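Local coordinates for protein nucleoside hydrolase, putative (Trypanosoma brucei, PDB 3FZ0) that belongs to the nucleoside hydrolase family and binds a calcium ion, at residues I10-C15 with T38-N43. The protein carries 2 engineered substitutions. Residues are numbered along the deposited sequence; the frame is centred on the assembly and turned at random.
With CA (calcium ion), chain G.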
loop_
_atom_site.group_PDB
_atom_site.type_symbol
_atom_site.label_atom_id
_atom_site.label_comp_id
_atom_site.label_asym_id
_atom_site.label_seq_id
_atom_site.Cartn_x
_atom_site.Cartn_y
_atom_site.Cartn_z
ATOM N N ILE B 10 -32.712 -11.977 5.044
ATOM C CA ILE B 10 -32.343 -11.288 3.819
ATOM C C ILE B 10 -31.126 -12.055 3.338
ATOM O O ILE B 10 -30.192 -12.316 4.104
ATOM C CB ILE B 10 -31.951 -9.821 4.107
ATOM C CG1 ILE B 10 -33.069 -9.107 4.878
ATOM C CG2 ILE B 10 -31.579 -9.092 2.817
ATOM C CD1 ILE B 10 -32.610 -7.813 5.531
ATOM N N ILE B 11 -31.130 -12.468 2.088
ATOM C CA ILE B 11 -29.966 -13.160 1.571
ATOM C C ILE B 11 -29.388 -12.338 0.423
ATOM O O ILE B 11 -30.055 -12.053 -0.589
ATOM C CB ILE B 11 -30.273 -14.628 1.143
ATOM C CG1 ILE B 11 -30.669 -15.461 2.361
ATOM C CG2 ILE B 11 -29.038 -15.258 0.450
ATOM C CD1 ILE B 11 -31.210 -16.826 2.033
ATOM N N ASP B 12 -28.158 -11.904 0.613
ATOM C CA ASP B 12 -27.461 -11.140 -0.412
ATOM C C ASP B 12 -26.524 -12.083 -1.100
ATOM O O ASP B 12 -25.787 -12.795 -0.443
ATOM C CB ASP B 12 -26.720 -9.963 0.207
ATOM C CG ASP B 12 -26.173 -9.022 -0.837
ATOM O OD1 ASP B 12 -25.010 -9.245 -1.230
ATOM O OD2 ASP B 12 -26.887 -8.098 -1.292
ATOM N N THR B 13 -26.559 -12.099 -2.424
ATOM C CA THR B 13 -25.963 -13.189 -3.166
ATOM C C THR B 13 -25.484 -12.812 -4.573
ATOM O O THR B 13 -26.069 -11.937 -5.233
ATOM C CB THR B 13 -26.961 -14.423 -3.260
ATOM O OG1 THR B 13 -26.362 -15.478 -4.019
ATOM C CG2 THR B 13 -28.264 -14.029 -3.929
ATOM N N ASP B 14 -24.429 -13.485 -5.026
ATOM C CA ASP B 14 -23.994 -13.365 -6.406
ATOM C C ASP B 14 -24.385 -14.579 -7.278
ATOM O O ASP B 14 -23.852 -14.768 -8.386
ATOM C CB ASP B 14 -22.497 -13.034 -6.521
ATOM C CG ASP B 14 -21.575 -14.186 -6.088
ATOM O OD1 ASP B 14 -21.948 -14.999 -5.216
ATOM O OD2 ASP B 14 -20.442 -14.262 -6.602
ATOM N N CYS B 15 -25.290 -15.408 -6.763
ATOM C CA CYS B 15 -26.135 -16.261 -7.613
ATOM C C CYS B 15 -25.422 -17.376 -8.366
ATOM O O CYS B 15 -25.799 -17.713 -9.493
ATOM C CB CYS B 15 -26.939 -15.400 -8.596
ATOM S SG CYS B 15 -27.620 -13.928 -7.786
ATOM N N THR B 38 -31.258 -10.200 -2.357
ATOM C CA THR B 38 -30.633 -9.048 -2.966
ATOM C C THR B 38 -29.424 -9.548 -3.753
ATOM O O THR B 38 -28.608 -10.329 -3.258
ATOM C CB THR B 38 -30.225 -8.004 -1.929
ATOM O OG1 THR B 38 -29.329 -8.607 -0.994
ATOM C CG2 THR B 38 -31.452 -7.508 -1.201
ATOM N N VAL B 39 -29.335 -9.112 -4.998
ATOM C CA VAL B 39 -28.352 -9.666 -5.931
ATOM C C VAL B 39 -27.139 -8.739 -6.016
ATOM O O VAL B 39 -27.273 -7.511 -6.105
ATOM C CB VAL B 39 -29.017 -9.903 -7.320
ATOM C CG1 VAL B 39 -27.979 -10.228 -8.389
ATOM C CG2 VAL B 39 -30.061 -10.988 -7.183
ATOM N N VAL B 40 -25.950 -9.332 -5.987
ATOM C CA VAL B 40 -24.731 -8.533 -6.117
ATOM C C VAL B 40 -23.869 -9.158 -7.206
ATOM O O VAL B 40 -23.986 -10.344 -7.463
ATOM C CB VAL B 40 -24.000 -8.401 -4.752
ATOM C CG1 VAL B 40 -23.498 -9.741 -4.257
ATOM C CG2 VAL B 40 -22.895 -7.381 -4.805
ATOM N N TRP B 41 -23.035 -8.337 -7.855
ATOM C CA TRP B 41 -21.989 -8.809 -8.783
ATOM C C TRP B 41 -21.045 -9.778 -8.033
ATOM O O TRP B 41 -21.056 -9.834 -6.797
ATOM C CB TRP B 41 -21.212 -7.617 -9.345
ATOM C CG TRP B 41 -20.270 -7.055 -8.355
ATOM C CD1 TRP B 41 -20.557 -6.169 -7.345
ATOM C CD2 TRP B 41 -18.876 -7.355 -8.232
ATOM N NE1 TRP B 41 -19.441 -5.905 -6.617
ATOM C CE2 TRP B 41 -18.386 -6.608 -7.140
ATOM C CE3 TRP B 41 -17.986 -8.152 -8.960
ATOM C CZ2 TRP B 41 -17.043 -6.647 -6.750
ATOM C CZ3 TRP B 41 -16.643 -8.186 -8.567
ATOM C CH2 TRP B 41 -16.189 -7.445 -7.475
ATOM N N GLY B 42 -20.248 -10.547 -8.783
ATOM C CA GLY B 42 -19.283 -11.483 -8.217
ATOM C C GLY B 42 -18.891 -12.538 -9.241
ATOM O O GLY B 42 -18.130 -12.259 -10.197
ATOM N N ASN B 43 -19.401 -13.756 -9.070
ATOM C CA ASN B 43 -19.133 -14.795 -10.054
ATOM C C ASN B 43 -19.961 -14.725 -11.335
ATOM O O ASN B 43 -19.553 -15.246 -12.379
ATOM C CB ASN B 43 -19.134 -16.180 -9.420
ATOM C CG ASN B 43 -17.810 -16.470 -8.685
ATOM O OD1 ASN B 43 -16.698 -16.264 -9.242
ATOM N ND2 ASN B 43 -17.919 -16.909 -7.431
HETATM CA CA CA G . -21.580 -16.764 -3.567
HETATM O O HOH W 1 -19.847 -17.118 -2.102
HETATM O O HOH W 2 -19.422 -15.455 -4.523
HETATM O O HOH W 3 -20.401 -18.564 -4.736
#
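Thr38 N donates to Ile11 O at 2.8 Å and Thr38 O accepts from Thr13 N, so two bonds bracket the bridge of Asp12 with Thr38 in parallel register. A third ladder bond, Val40 N to Thr13 O, is nearly straight at the hydrogen (N-H...O 162°), where the strands give way to loop. Tight packing shows at the buried bridge: on one face, Thr38 OG1 donates to Asp12 OD2 over only 2.5 Å, on its anti side and tilted out of the carboxylate plane. Asp12 CG, anti to its own backbone N (chi1 -171°), swings the carboxylate beside the carbonyl carbon; the two side chains cross at about a right angle. OD2 takes a second bond from Asn139 ND2, while Asp12 OD1 faces Val40 CG1 at 3.4 Å. On the other face, Cys15 SG lies against both methyls of Val39, and Thr13 OG1 accepts from Cys15 N, an ST turn beyond the strand.

The open side is at Asn43, which is partly exposed. Buried Asp14 splits its carboxylate: OD1 binds calcium at 2.4 Å, and OD2 receives Asn43 N at 2.7 Å with an N-H...O angle of 161°, which should fix the group's rotation. Three waters, Asp19, Leu134 O and Asp283 complete the calcium shell. Thr13 OG1 also bonds Asp19 OD2, linking turn to metal. The segments run off the C-terminal ends of strands 6-13 and 32-39, adjacent and parallel, joined by helix 17-27 in a beta-alpha-beta unit; helix 46-60 packs on Thr13, Cys15 and Val39, helix 17-27 on Ile11 and Thr13, and strand 127-133 flanks strand 6-13 on its other edge.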